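Succinate-semialdehyde dehydrogenase (Streptococcus pyogenes MGAS1882, PDB 4OGD) probably oxidises succinic semialdehyde to succinate with NADP+ as cofactor, as a member of the aldehyde dehydrogenase family with a Rossmann-type nucleotide-binding fold. Local coordinates at residues D27-A32 with D197-G202; P151-H156 with T182-S187; D234-L239 with T391-N396; F269-K274 with G366-V371. One frame throughout, in Å; residues are numbered along the deposited sequence.

Contact 1: D27-A32 with D197-G202; sequences DVLERA and DKRVVG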
loop_
_atom_site.group_PDB
_atom_site.type_symbol
_atom_site.label_atom_id
_atom_site.label_comp_id
_atom_site.label_asym_id
_atom_site.label_seq_id
_atom_site.Cartn_x
_atom_site.Cartn_y
_atom_site.Cartn_z
ATOM N N ASP A 27 -11.023 -23.988 9.422
ATOM C CA ASP A 27 -10.908 -23.968 10.876
ATOM C C ASP A 27 -9.819 -22.997 11.350
ATOM O O ASP A 27 -10.023 -22.245 12.309
ATOM C CB ASP A 27 -10.676 -25.378 11.425
ATOM C CG ASP A 27 -11.876 -26.288 11.215
ATOM O OD1 ASP A 27 -12.970 -25.778 10.899
ATOM O OD2 ASP A 27 -11.725 -27.517 11.379
ATOM N N VAL A 28 -8.681 -23.006 10.664
ATOM C CA VAL A 28 -7.587 -22.085 10.971
ATOM C C VAL A 28 -7.981 -20.623 10.770
ATOM O O VAL A 28 -7.673 -19.775 11.611
ATOM C CB VAL A 28 -6.312 -22.433 10.155
ATOM C CG1 VAL A 28 -5.285 -21.312 10.250
ATOM C CG2 VAL A 28 -5.711 -23.729 10.662
ATOM N N LEU A 29 -8.671 -20.318 9.674
ATOM C CA LEU A 29 -9.094 -18.936 9.451
ATOM C C LEU A 29 -10.086 -18.466 10.503
ATOM O O LEU A 29 -10.010 -17.326 10.972
ATOM C CB LEU A 29 -9.666 -18.744 8.044
ATOM C CG LEU A 29 -8.672 -18.941 6.895
ATOM C CD1 LEU A 29 -9.363 -18.684 5.563
ATOM C CD2 LEU A 29 -7.459 -18.027 7.047
ATOM N N GLU A 30 -11.015 -19.338 10.890
ATOM C CA GLU A 30 -11.977 -18.961 11.919
ATOM C C GLU A 30 -11.281 -18.708 13.251
ATOM O O GLU A 30 -11.566 -17.719 13.928
ATOM C CB GLU A 30 -13.078 -20.015 12.070
ATOM C CG GLU A 30 -14.177 -19.618 13.063
ATOM C CD GLU A 30 -15.018 -18.420 12.619
ATOM O OE1 GLU A 30 -14.800 -17.849 11.517
ATOM O OE2 GLU A 30 -15.926 -18.043 13.389
ATOM N N ARG A 31 -10.351 -19.587 13.614
ATOM C CA ARG A 31 -9.611 -19.427 14.862
ATOM C C ARG A 31 -8.845 -18.113 14.853
ATOM O O ARG A 31 -8.802 -17.400 15.851
ATOM C CB ARG A 31 -8.636 -20.589 15.076
ATOM C CG ARG A 31 -7.815 -20.468 16.357
ATOM C CD ARG A 31 -6.877 -21.654 16.526
ATOM N NE ARG A 31 -5.837 -21.693 15.498
ATOM C CZ ARG A 31 -4.951 -22.677 15.370
ATOM N NH1 ARG A 31 -4.984 -23.715 16.200
ATOM N NH2 ARG A 31 -4.033 -22.642 14.406
ATOM N N ALA A 32 -8.250 -17.792 13.711
ATOM C CA ALA A 32 -7.474 -16.565 13.592
ATOM C C ALA A 32 -8.374 -15.332 13.695
ATOM O O ALA A 32 -8.020 -14.345 14.347
ATOM C CB ALA A 32 -6.677 -16.560 12.284
ATOM N N ASP A 197 -10.977 -14.581 1.229
ATOM C CA ASP A 197 -11.755 -14.777 2.447
ATOM C C ASP A 197 -11.871 -13.454 3.187
ATOM O O ASP A 197 -10.870 -12.766 3.377
ATOM C CB ASP A 197 -11.078 -15.820 3.343
ATOM C CG ASP A 197 -11.960 -16.251 4.497
ATOM O OD1 ASP A 197 -12.044 -15.511 5.501
ATOM O OD2 ASP A 197 -12.583 -17.327 4.396
ATOM N N LYS A 198 -13.079 -13.094 3.613
ATOM C CA LYS A 198 -13.282 -11.787 4.233
ATOM C C LYS A 198 -12.615 -11.628 5.598
ATOM O O LYS A 198 -12.483 -10.514 6.096
ATOM C CB LYS A 198 -14.771 -11.432 4.309
ATOM C CG LYS A 198 -15.577 -12.304 5.235
ATOM C CD LYS A 198 -17.038 -11.918 5.132
ATOM C CE LYS A 198 -17.870 -12.558 6.221
ATOM N NZ LYS A 198 -19.259 -12.020 6.168
ATOM N N ARG A 199 -12.188 -12.735 6.202
ATOM C CA ARG A 199 -11.481 -12.661 7.477
ATOM C C ARG A 199 -10.039 -12.219 7.264
ATOM O O ARG A 199 -9.389 -11.729 8.186
ATOM C CB ARG A 199 -11.532 -14.008 8.201
ATOM C CG ARG A 199 -12.929 -14.362 8.698
ATOM C CD ARG A 199 -13.056 -15.840 9.071
ATOM N NE ARG A 199 -12.963 -16.707 7.898
ATOM C CZ ARG A 199 -13.320 -17.989 7.877
ATOM N NH1 ARG A 199 -13.814 -18.565 8.969
ATOM N NH2 ARG A 199 -13.193 -18.698 6.758
ATOM N N VAL A 200 -9.555 -12.387 6.037
ATOM C CA VAL A 200 -8.199 -11.988 5.672
ATOM C C VAL A 200 -8.197 -10.559 5.126
ATOM O O VAL A 200 -8.969 -10.224 4.218
ATOM C CB VAL A 200 -7.587 -12.994 4.680
ATOM C CG1 VAL A 200 -6.240 -12.518 4.182
ATOM C CG2 VAL A 200 -7.472 -14.366 5.363
ATOM N N VAL A 201 -7.350 -9.708 5.701
ATOM C CA VAL A 201 -7.445 -8.271 5.451
ATOM C C VAL A 201 -6.191 -7.654 4.847
ATOM O O VAL A 201 -6.095 -6.434 4.698
ATOM C CB VAL A 201 -7.790 -7.505 6.748
ATOM C CG1 VAL A 201 -9.081 -8.056 7.354
ATOM C CG2 VAL A 201 -6.640 -7.591 7.752
ATOM N N GLY A 202 -5.226 -8.492 4.497
ATOM C CA GLY A 202 -3.981 -7.993 3.953
ATOM C C GLY A 202 -3.091 -9.148 3.571
ATOM O O GLY A 202 -3.183 -10.236 4.145
#

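Contact 2: P151-H156 with T182-S187; sequences PMVLKH and TNLFIS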
loop_
_atom_site.group_PDB
_atom_site.type_symbol
_atom_site.label_atom_id
_atom_site.label_comp_id
_atom_site.label_asym_id
_atom_site.label_seq_id
_atom_site.Cartn_x
_atom_site.Cartn_y
_atom_site.Cartn_z
ATOM N N PRO A 151 -3.569 -11.486 13.820
ATOM C CA PRO A 151 -3.135 -12.884 13.689
ATOM C C PRO A 151 -2.632 -13.145 12.266
ATOM O O PRO A 151 -3.074 -12.473 11.324
ATOM C CB PRO A 151 -4.424 -13.682 13.963
ATOM C CG PRO A 151 -5.300 -12.738 14.767
ATOM C CD PRO A 151 -5.009 -11.385 14.134
ATOM N N MET A 152 -1.715 -14.093 12.105
ATOM C CA MET A 152 -1.087 -14.321 10.810
ATOM C C MET A 152 -1.270 -15.769 10.359
ATOM O O MET A 152 -1.261 -16.706 11.174
ATOM C CB MET A 152 0.401 -13.966 10.912
ATOM C CG MET A 152 1.240 -14.250 9.677
ATOM S SD MET A 152 2.826 -13.376 9.770
ATOM C CE MET A 152 2.252 -11.704 9.497
ATOM N N VAL A 153 -1.465 -15.952 9.061
ATOM C CA VAL A 153 -1.375 -17.282 8.464
ATOM C C VAL A 153 -0.256 -17.224 7.438
ATOM O O VAL A 153 -0.080 -16.209 6.744
ATOM C CB VAL A 153 -2.718 -17.767 7.856
ATOM C CG1 VAL A 153 -3.762 -17.929 8.959
ATOM C CG2 VAL A 153 -3.227 -16.798 6.792
ATOM N N LEU A 154 0.524 -18.302 7.378
ATOM C CA LEU A 154 1.776 -18.324 6.623
ATOM C C LEU A 154 1.772 -19.359 5.514
ATOM O O LEU A 154 1.548 -20.548 5.761
ATOM C CB LEU A 154 2.931 -18.635 7.571
ATOM C CG LEU A 154 4.277 -18.959 6.914
ATOM C CD1 LEU A 154 4.834 -17.716 6.218
ATOM C CD2 LEU A 154 5.260 -19.481 7.955
ATOM N N LYS A 155 2.017 -18.910 4.290
ATOM C CA LYS A 155 2.303 -19.829 3.203
ATOM C C LYS A 155 3.783 -19.688 2.871
ATOM O O LYS A 155 4.219 -18.653 2.365
ATOM C CB LYS A 155 1.422 -19.513 1.993
ATOM C CG LYS A 155 1.288 -20.672 1.017
ATOM C CD LYS A 155 2.304 -20.566 -0.083
ATOM C CE LYS A 155 2.336 -21.840 -0.927
ATOM N NZ LYS A 155 3.711 -22.421 -0.935
ATOM N N HIS A 156 4.556 -20.721 3.188
ATOM C CA HIS A 156 5.995 -20.700 2.979
ATOM C C HIS A 156 6.377 -21.459 1.716
ATOM O O HIS A 156 5.539 -22.108 1.099
ATOM C CB HIS A 156 6.709 -21.302 4.202
ATOM C CG HIS A 156 7.977 -20.593 4.570
ATOM N ND1 HIS A 156 8.876 -20.135 3.631
ATOM C CD2 HIS A 156 8.487 -20.249 5.777
ATOM C CE1 HIS A 156 9.882 -19.536 4.243
ATOM N NE2 HIS A 156 9.675 -19.595 5.547
ATOM N N THR A 182 -0.107 -19.375 12.086
ATOM C CA THR A 182 -0.353 -20.761 11.708
ATOM C C THR A 182 0.246 -21.023 10.340
ATOM O O THR A 182 -0.022 -20.294 9.376
ATOM C CB THR A 182 -1.850 -21.080 11.667
ATOM O OG1 THR A 182 -2.455 -20.711 12.912
ATOM C CG2 THR A 182 -2.077 -22.572 11.413
ATOM N N ASN A 183 1.071 -22.058 10.254
ATOM C CA ASN A 183 1.623 -22.451 8.972
ATOM C C ASN A 183 0.562 -23.161 8.125
ATOM O O ASN A 183 -0.208 -23.979 8.636
ATOM C CB ASN A 183 2.830 -23.367 9.166
ATOM C CG ASN A 183 3.380 -23.849 7.855
ATOM O OD1 ASN A 183 3.672 -23.045 6.972
ATOM N ND2 ASN A 183 3.470 -25.168 7.688
ATOM N N LEU A 184 0.523 -22.850 6.832
ATOM C CA LEU A 184 -0.437 -23.480 5.927
ATOM C C LEU A 184 0.260 -24.287 4.834
ATOM O O LEU A 184 0.821 -23.714 3.894
ATOM C CB LEU A 184 -1.321 -22.419 5.264
ATOM C CG LEU A 184 -1.930 -21.309 6.114
ATOM C CD1 LEU A 184 -2.722 -20.365 5.217
ATOM C CD2 LEU A 184 -2.824 -21.876 7.210
ATOM N N PHE A 185 0.239 -25.613 4.950
ATOM C CA PHE A 185 0.750 -26.455 3.877
ATOM C C PHE A 185 -0.352 -26.570 2.829
ATOM O O PHE A 185 -1.074 -27.567 2.776
ATOM C CB PHE A 185 1.145 -27.845 4.402
ATOM C CG PHE A 185 2.441 -27.869 5.186
ATOM C CD1 PHE A 185 3.557 -27.169 4.741
ATOM C CD2 PHE A 185 2.543 -28.600 6.361
ATOM C CE1 PHE A 185 4.741 -27.191 5.452
ATOM C CE2 PHE A 185 3.735 -28.633 7.079
ATOM C CZ PHE A 185 4.834 -27.927 6.623
ATOM N N ILE A 186 -0.501 -25.534 2.005
ATOM C CA ILE A 186 -1.621 -25.466 1.070
ATOM C C ILE A 186 -1.215 -25.273 -0.393
ATOM O O ILE A 186 -0.079 -24.894 -0.707
ATOM C CB ILE A 186 -2.621 -24.351 1.461
ATOM C CG1 ILE A 186 -1.895 -23.007 1.588
ATOM C CG2 ILE A 186 -3.347 -24.711 2.762
ATOM C CD1 ILE A 186 -2.839 -21.820 1.735
ATOM N N SER A 187 -2.167 -25.530 -1.286
ATOM C CA SER A 187 -1.953 -25.394 -2.723
ATOM C C SER A 187 -2.166 -23.950 -3.131
ATOM O O SER A 187 -2.705 -23.160 -2.362
ATOM C CB SER A 187 -2.964 -26.247 -3.472
ATOM O OG SER A 187 -4.266 -25.732 -3.269
HETATM O O HOH W 1 -3.353 -18.153 12.517
HETATM O O HOH W 2 3.626 -23.290 4.224
#

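Contact 3: D234-L239 with T391-N396; sequences DAFIIL and TIFSSN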
loop_
_atom_site.group_PDB
_atom_site.type_symbol
_atom_site.label_atom_id
_atom_site.label_comp_id
_atom_site.label_asym_id
_atom_site.label_seq_id
_atom_site.Cartn_x
_atom_site.Cartn_y
_atom_site.Cartn_z
ATOM N N ASP A 234 20.990 -5.264 -7.869
ATOM C CA ASP A 234 21.584 -4.091 -7.241
ATOM C C ASP A 234 22.898 -3.681 -7.878
ATOM O O ASP A 234 23.764 -4.518 -8.142
ATOM C CB ASP A 234 21.816 -4.336 -5.747
ATOM C CG ASP A 234 20.524 -4.475 -4.955
ATOM O OD1 ASP A 234 19.417 -4.264 -5.507
ATOM O OD2 ASP A 234 20.630 -4.771 -3.749
ATOM N N ALA A 235 23.046 -2.383 -8.108
ATOM C CA ALA A 235 24.303 -1.848 -8.621
ATOM C C ALA A 235 25.252 -1.502 -7.468
ATOM O O ALA A 235 24.890 -0.755 -6.550
ATOM C CB ALA A 235 24.041 -0.631 -9.477
ATOM N N PHE A 236 26.465 -2.052 -7.538
ATOM C CA PHE A 236 27.544 -1.788 -6.595
ATOM C C PHE A 236 28.494 -0.900 -7.396
ATOM O O PHE A 236 29.196 -1.382 -8.287
ATOM C CB PHE A 236 28.174 -3.143 -6.214
ATOM C CG PHE A 236 29.274 -3.085 -5.163
ATOM C CD1 PHE A 236 30.490 -2.469 -5.423
ATOM C CD2 PHE A 236 29.113 -3.746 -3.944
ATOM C CE1 PHE A 236 31.513 -2.462 -4.468
ATOM C CE2 PHE A 236 30.124 -3.751 -2.984
ATOM C CZ PHE A 236 31.325 -3.112 -3.241
ATOM N N ILE A 237 28.474 0.403 -7.105
ATOM C CA ILE A 237 29.137 1.406 -7.943
ATOM C C ILE A 237 30.453 1.856 -7.315
ATOM O O ILE A 237 30.475 2.397 -6.204
ATOM C CB ILE A 237 28.243 2.636 -8.143
ATOM C CG1 ILE A 237 26.839 2.222 -8.599
ATOM C CG2 ILE A 237 28.878 3.596 -9.147
ATOM C CD1 ILE A 237 25.864 3.390 -8.708
ATOM N N ILE A 238 31.547 1.620 -8.029
ATOM C CA ILE A 238 32.877 1.960 -7.541
ATOM C C ILE A 238 33.298 3.317 -8.100
ATOM O O ILE A 238 33.632 3.433 -9.281
ATOM C CB ILE A 238 33.887 0.872 -7.941
ATOM C CG1 ILE A 238 33.417 -0.491 -7.429
ATOM C CG2 ILE A 238 35.281 1.190 -7.405
ATOM C CD1 ILE A 238 34.285 -1.628 -7.881
ATOM N N LEU A 239 33.256 4.347 -7.258
ATOM C CA LEU A 239 33.574 5.704 -7.704
ATOM C C LEU A 239 35.074 5.923 -7.851
ATOM O O LEU A 239 35.892 5.081 -7.450
ATOM C CB LEU A 239 32.977 6.752 -6.756
ATOM C CG LEU A 239 31.459 6.681 -6.579
ATOM C CD1 LEU A 239 30.942 7.888 -5.820
ATOM C CD2 LEU A 239 30.789 6.580 -7.933
ATOM N N THR A 391 25.125 -0.320 -3.704
ATOM C CA THR A 391 26.265 0.132 -2.921
ATOM C C THR A 391 26.944 1.281 -3.625
ATOM O O THR A 391 27.055 1.267 -4.848
ATOM C CB THR A 391 27.277 -1.008 -2.756
ATOM O OG1 THR A 391 26.724 -2.010 -1.894
ATOM C CG2 THR A 391 28.613 -0.510 -2.174
ATOM N N ILE A 392 27.365 2.284 -2.864
ATOM C CA ILE A 392 28.250 3.310 -3.406
ATOM C C ILE A 392 29.577 3.218 -2.666
ATOM O O ILE A 392 29.615 3.327 -1.434
ATOM C CB ILE A 392 27.687 4.736 -3.237
ATOM C CG1 ILE A 392 26.265 4.862 -3.796
ATOM C CG2 ILE A 392 28.636 5.746 -3.883
ATOM C CD1 ILE A 392 26.136 4.522 -5.265
ATOM N N PHE A 393 30.655 2.990 -3.417
ATOM C CA PHE A 393 31.994 2.899 -2.843
ATOM C C PHE A 393 32.791 4.160 -3.143
ATOM O O PHE A 393 33.132 4.442 -4.297
ATOM C CB PHE A 393 32.728 1.646 -3.338
ATOM C CG PHE A 393 33.283 0.821 -2.226
ATOM C CD1 PHE A 393 34.531 1.110 -1.693
ATOM C CD2 PHE A 393 32.538 -0.207 -1.673
ATOM C CE1 PHE A 393 35.038 0.368 -0.653
ATOM C CE2 PHE A 393 33.039 -0.951 -0.632
ATOM C CZ PHE A 393 34.292 -0.658 -0.116
ATOM N N SER A 394 33.064 4.924 -2.088
ATOM C CA SER A 394 33.735 6.212 -2.196
ATOM C C SER A 394 34.347 6.608 -0.859
ATOM O O SER A 394 33.709 6.473 0.188
ATOM C CB SER A 394 32.745 7.290 -2.638
ATOM O OG SER A 394 33.344 8.581 -2.576
ATOM N N SER A 395 35.580 7.109 -0.889
ATOM C CA SER A 395 36.243 7.524 0.348
ATOM C C SER A 395 35.819 8.918 0.799
ATOM O O SER A 395 36.236 9.387 1.859
ATOM C CB SER A 395 37.764 7.467 0.196
ATOM O OG SER A 395 38.199 8.375 -0.797
ATOM N N ASN A 396 35.001 9.594 -0.002
ATOM C CA ASN A 396 34.478 10.891 0.403
ATOM C C ASN A 396 33.006 10.744 0.754
ATOM O O ASN A 396 32.196 10.398 -0.104
ATOM C CB ASN A 396 34.670 11.930 -0.703
ATOM C CG ASN A 396 34.223 13.316 -0.278
ATOM O OD1 ASN A 396 33.030 13.620 -0.245
ATOM N ND2 ASN A 396 35.184 14.168 0.056
#

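Contact 4: F269-K274 with G366-V371; sequences FIVLDK and GEIYKV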
loop_
_atom_site.group_PDB
_atom_site.type_symbol
_atom_site.label_atom_id
_atom_site.label_comp_id
_atom_site.label_asym_id
_atom_site.label_seq_id
_atom_site.Cartn_x
_atom_site.Cartn_y
_atom_site.Cartn_z
ATOM N N PHE A 269 28.272 -5.043 -10.671
ATOM C CA PHE A 269 29.376 -4.180 -10.308
ATOM C C PHE A 269 29.583 -3.180 -11.423
ATOM O O PHE A 269 29.767 -3.567 -12.571
ATOM C CB PHE A 269 30.648 -5.000 -10.098
ATOM C CG PHE A 269 30.620 -5.844 -8.855
ATOM C CD1 PHE A 269 30.744 -5.254 -7.602
ATOM C CD2 PHE A 269 30.468 -7.222 -8.935
ATOM C CE1 PHE A 269 30.727 -6.027 -6.442
ATOM C CE2 PHE A 269 30.443 -8.007 -7.768
ATOM C CZ PHE A 269 30.574 -7.404 -6.526
ATOM N N ILE A 270 29.528 -1.898 -11.094
ATOM C CA ILE A 270 29.702 -0.862 -12.102
ATOM C C ILE A 270 31.043 -0.171 -11.857
ATOM O O ILE A 270 31.262 0.406 -10.795
ATOM C CB ILE A 270 28.524 0.117 -12.060
ATOM C CG1 ILE A 270 27.223 -0.646 -12.352
ATOM C CG2 ILE A 270 28.705 1.224 -13.077
ATOM C CD1 ILE A 270 25.987 0.239 -12.361
ATOM N N VAL A 271 31.947 -0.270 -12.829
ATOM C CA VAL A 271 33.332 0.153 -12.638
ATOM C C VAL A 271 33.783 1.078 -13.767
ATOM O O VAL A 271 33.424 0.882 -14.928
ATOM C CB VAL A 271 34.267 -1.076 -12.503
ATOM C CG1 VAL A 271 34.289 -1.884 -13.780
ATOM C CG2 VAL A 271 35.666 -0.649 -12.137
ATOM N N LEU A 272 34.546 2.105 -13.413
ATOM C CA LEU A 272 35.063 3.052 -14.394
ATOM C C LEU A 272 36.138 2.405 -15.278
ATOM O O LEU A 272 36.859 1.514 -14.830
ATOM C CB LEU A 272 35.587 4.299 -13.673
ATOM C CG LEU A 272 34.473 5.039 -12.931
ATOM C CD1 LEU A 272 35.002 5.926 -11.825
ATOM C CD2 LEU A 272 33.676 5.869 -13.916
ATOM N N ASP A 273 36.232 2.850 -16.533
ATOM C CA ASP A 273 37.151 2.257 -17.509
ATOM C C ASP A 273 38.578 2.115 -16.971
ATOM O O ASP A 273 39.221 1.077 -17.146
ATOM C CB ASP A 273 37.161 3.093 -18.795
ATOM C CG ASP A 273 38.076 2.515 -19.856
ATOM O OD1 ASP A 273 37.645 1.585 -20.569
ATOM O OD2 ASP A 273 39.228 2.988 -19.978
ATOM N N LYS A 274 39.045 3.168 -16.304
ATOM C CA LYS A 274 40.374 3.230 -15.700
ATOM C C LYS A 274 40.623 2.069 -14.740
ATOM O O LYS A 274 41.750 1.554 -14.632
ATOM C CB LYS A 274 40.488 4.559 -14.939
ATOM C CG LYS A 274 41.787 4.783 -14.195
ATOM C CD LYS A 274 41.786 6.153 -13.528
ATOM C CE LYS A 274 43.162 6.497 -12.971
ATOM N NZ LYS A 274 43.379 7.969 -12.995
ATOM N N GLY A 366 29.191 -13.170 -10.557
ATOM C CA GLY A 366 29.614 -11.786 -10.592
ATOM C C GLY A 366 29.418 -11.225 -11.990
ATOM O O GLY A 366 29.578 -11.944 -12.976
ATOM N N GLU A 367 29.025 -9.958 -12.077
ATOM C CA GLU A 367 28.843 -9.298 -13.374
ATOM C C GLU A 367 29.549 -7.959 -13.340
ATOM O O GLU A 367 29.317 -7.158 -12.439
ATOM C CB GLU A 367 27.355 -9.087 -13.656
ATOM C CG GLU A 367 26.526 -10.358 -13.594
ATOM C CD GLU A 367 25.056 -10.067 -13.394
ATOM O OE1 GLU A 367 24.581 -9.047 -13.934
ATOM O OE2 GLU A 367 24.386 -10.838 -12.666
ATOM N N ILE A 368 30.425 -7.713 -14.311
ATOM C CA ILE A 368 31.142 -6.453 -14.341
ATOM C C ILE A 368 30.662 -5.588 -15.501
ATOM O O ILE A 368 30.763 -5.984 -16.661
ATOM C CB ILE A 368 32.669 -6.669 -14.417
ATOM C CG1 ILE A 368 33.126 -7.570 -13.271
ATOM C CG2 ILE A 368 33.377 -5.342 -14.317
ATOM C CD1 ILE A 368 34.583 -8.039 -13.406
ATOM N N TYR A 369 30.122 -4.417 -15.165
ATOM C CA TYR A 369 29.656 -3.444 -16.151
ATOM C C TYR A 369 30.662 -2.305 -16.227
ATOM O O TYR A 369 30.841 -1.575 -15.249
ATOM C CB TYR A 369 28.304 -2.859 -15.728
ATOM C CG TYR A 369 27.119 -3.795 -15.842
ATOM C CD1 TYR A 369 26.053 -3.490 -16.680
ATOM C CD2 TYR A 369 27.053 -4.968 -15.098
ATOM C CE1 TYR A 369 24.963 -4.329 -16.785
ATOM C CE2 TYR A 369 25.962 -5.825 -15.195
ATOM C CZ TYR A 369 24.919 -5.500 -16.042
ATOM O OH TYR A 369 23.815 -6.331 -16.141
ATOM N N LYS A 370 31.313 -2.134 -17.380
ATOM C CA LYS A 370 32.277 -1.042 -17.524
ATOM C C LYS A 370 31.590 0.236 -17.991
ATOM O O LYS A 370 30.778 0.203 -18.911
ATOM C CB LYS A 370 33.389 -1.416 -18.507
ATOM C CG LYS A 370 34.514 -0.382 -18.571
ATOM C CD LYS A 370 35.598 -0.788 -19.577
ATOM C CE LYS A 370 35.116 -0.614 -21.011
ATOM N NZ LYS A 370 35.209 0.809 -21.462
ATOM N N VAL A 371 31.886 1.354 -17.334
ATOM C CA VAL A 371 31.350 2.649 -17.768
ATOM C C VAL A 371 32.454 3.698 -17.931
ATOM O O VAL A 371 33.580 3.507 -17.457
ATOM C CB VAL A 371 30.241 3.168 -16.815
ATOM C CG1 VAL A 371 29.100 2.176 -16.779
ATOM C CG2 VAL A 371 30.780 3.423 -15.409
#

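Contact 1: D27-A32 with D197-G202
Glu30 and Leu29, on helix 22-41, receive the guanidinium of Arg199 from the turn that leads into strand 200-206, so a helix flanking the six-stranded Rossmann-type sheet is tied to the entry of one of its strands. Glu30 OE1 takes the bond from Arg199 NH1 at 2.8 Å, a salt bridge in which the oxygen is met on its anti side and lies close to the guanidinium plane. The two side chains cross at about a right angle, with carboxylate and guanidinium planes 56° apart. Leu29 CB sits over one face of the guanidinium, 3.7 Å from Arg199 CZ. Further along the leucine, CD1 meets the Asp197 carboxylate tip to tip, and CD2 packs 4.0 Å from Val200 CG2.

What holds the arginine in place is Asp197, two residues back. Arg199 grips the Asp197 carboxylate side-on: Arg199 NE reaches Asp197 OD1 in a nearly straight bond, and NH2 reaches OD2, both on the syn side. The guanidinium thus bridges two carboxylates in one salt-bridge network, and the two together orient it. A type I turn from Asp197 to Val200 brings the partners together, and Lys224 bonds the carbonyl of Val200 just beyond. Asp197 OD1 also accepts the backbone N of Arg199 at 2.9 Å, now on its anti side, closing an Asx turn.

Contact 2: P151-H156 with T182-S187
Leu184 packs against Val153 where strands 152-155 and 181-183 run side by side. Its CB and CG lie close to the carbonyl oxygen of Leu154, CB 3.5 Å from Leu154 O. CG is also 4.0 Å from Val153 CB, and at the tip CD1 comes within 3.7 Å of that same Val153 CB and lies near Val153 CG2 as well. Leu184 CD2 stays farther off, 4.2 Å from Val153 CB. CG stands anti to the leucine's own carbonyl carbon (chi1 -46°), beside the backbone N; the two side chains cross obliquely. Val28 of helix 22-41 touches Val153 too.

The backbones form a parallel ladder: Thr182 N bonds to Met152 O, Leu154 N to Thr182 O, and Leu184 N to Leu154 O, the last at 2.7 Å and nearly in line with the carbonyl. Water extends it at both ends. One molecule donates to Met152 O and accepts from Thr182 OG1, a hydroxyl also bonded to Arg31. The second accepts from His156 N and donates to Asn183 OD1 and Leu184 O, joining the two segments where they spread apart. Lys155 CG touches Ile186 CG1 at 4.0 Å; its chain, bent at chi2 and chi4, ends with NZ on His156 O at 2.8 Å. Helix 161-173 connects the two strands, making this a beta-alpha-beta crossover at the edge of the Rossmann-type sheet.

Contact 3: D234-L239 with T391-N396
This is a parallel strand pair inside the second, seven-stranded sheet of the chain, an alpha/beta sheet of the aldehyde dehydrogenase fold, and Thr391 packs on Phe236 within it. Thr391 CG2 stands over the centre of the Phe236 ring, 3.7 Å from the centroid and 13° off the normal, a CH-pi contact. The threonine can do this because CG2 is anti to its backbone N, while OG1 turns to Ser416 O. Beyond it the Phe236 and Phe393 rings meet rim to rim, Phe236 CZ to Phe393 CD2 at 3.5 Å, their planes 19° apart.

On the face carrying Ile237 and Ile392, the two CD1 methyls touch at 3.6 Å. Leu239 CD1 touches both Ile392 CG2 and Ser394 CB, each at 3.7 Å. Four backbone bonds join the strands, alternating in direction from Thr391 N to Ala235 O through to Leu239 N to Phe393 O; the one from Ile237 N to Thr391 O is 2.8 Å and almost straight.

Helix 244-256 packs on the Phe236 and Phe393 side, with Leu247 and Val250 in contact. Helices 374-382 and 397-406 lie against the Ile237 and Ile392 side, while strands 268-272 and 411-414 flank the pair in the sheet.

Contact 4: F269-K274 with G366-V371
Asp273 OD1 receives Lys370 NZ at 2.7 Å, a salt bridge at the exposed end of the strand pair 268-272 and 365-371. The oxygen is met on its anti side, 20° out of the carboxylate plane. Lys370 bends at chi3 and chi4 to bring NZ back, and its CD already passes 3.3 Å from that oxygen. Beside it, the bond from Asp273 N to Val371 O is weak, the last rung of the ladder.

The rungs before it are sound: Phe269 N to Glu367 O, Tyr369 N to Phe269 O, Val271 N to Tyr369 O and Val371 N to Val271 O. Tyr369 N lies 2.8 Å from Phe269 O, nearly on the line of that C=O, and the tyrosine hydroxyl goes to Tyr357 O. On one face Val271 CG1 touches Ile368 CG2 at 3.6 Å, with Tyr276 of helix 276-288 against both residues. On the other, Ile270 CG2 lies 3.8 Å from Val371 CG2, and Val380 of helix 374-382 packs on both.

With helices on both faces and the strand axes turned by -33°, this is the twisted parallel core of a three-layer alpha/beta/alpha sandwich, as in aldehyde dehydrogenases.

How the contacts relate
Two sheets divide the four contacts. Contacts 1 and 2 belong to the six-stranded one, their centres about 11 Å apart. They touch directly: Arg31 NH2 meets Thr182 OG1, and Val28 packs on Thr182 and Val153, so helix 22-41 serves both. Contacts 3 and 4, also about 11 Å apart, share the seven-stranded sheet, where neighbouring strands 235-238 and 268-272 are joined through Phe236 O and Ile270 N. In each pair the second contact falls within the chain span of the first. The pairs follow one another in sequence on opposite sides of the chain's centre, 39 to 49 Å between centres, consistent with the separate nucleotide-binding and catalytic domains of aldehyde dehydrogenases.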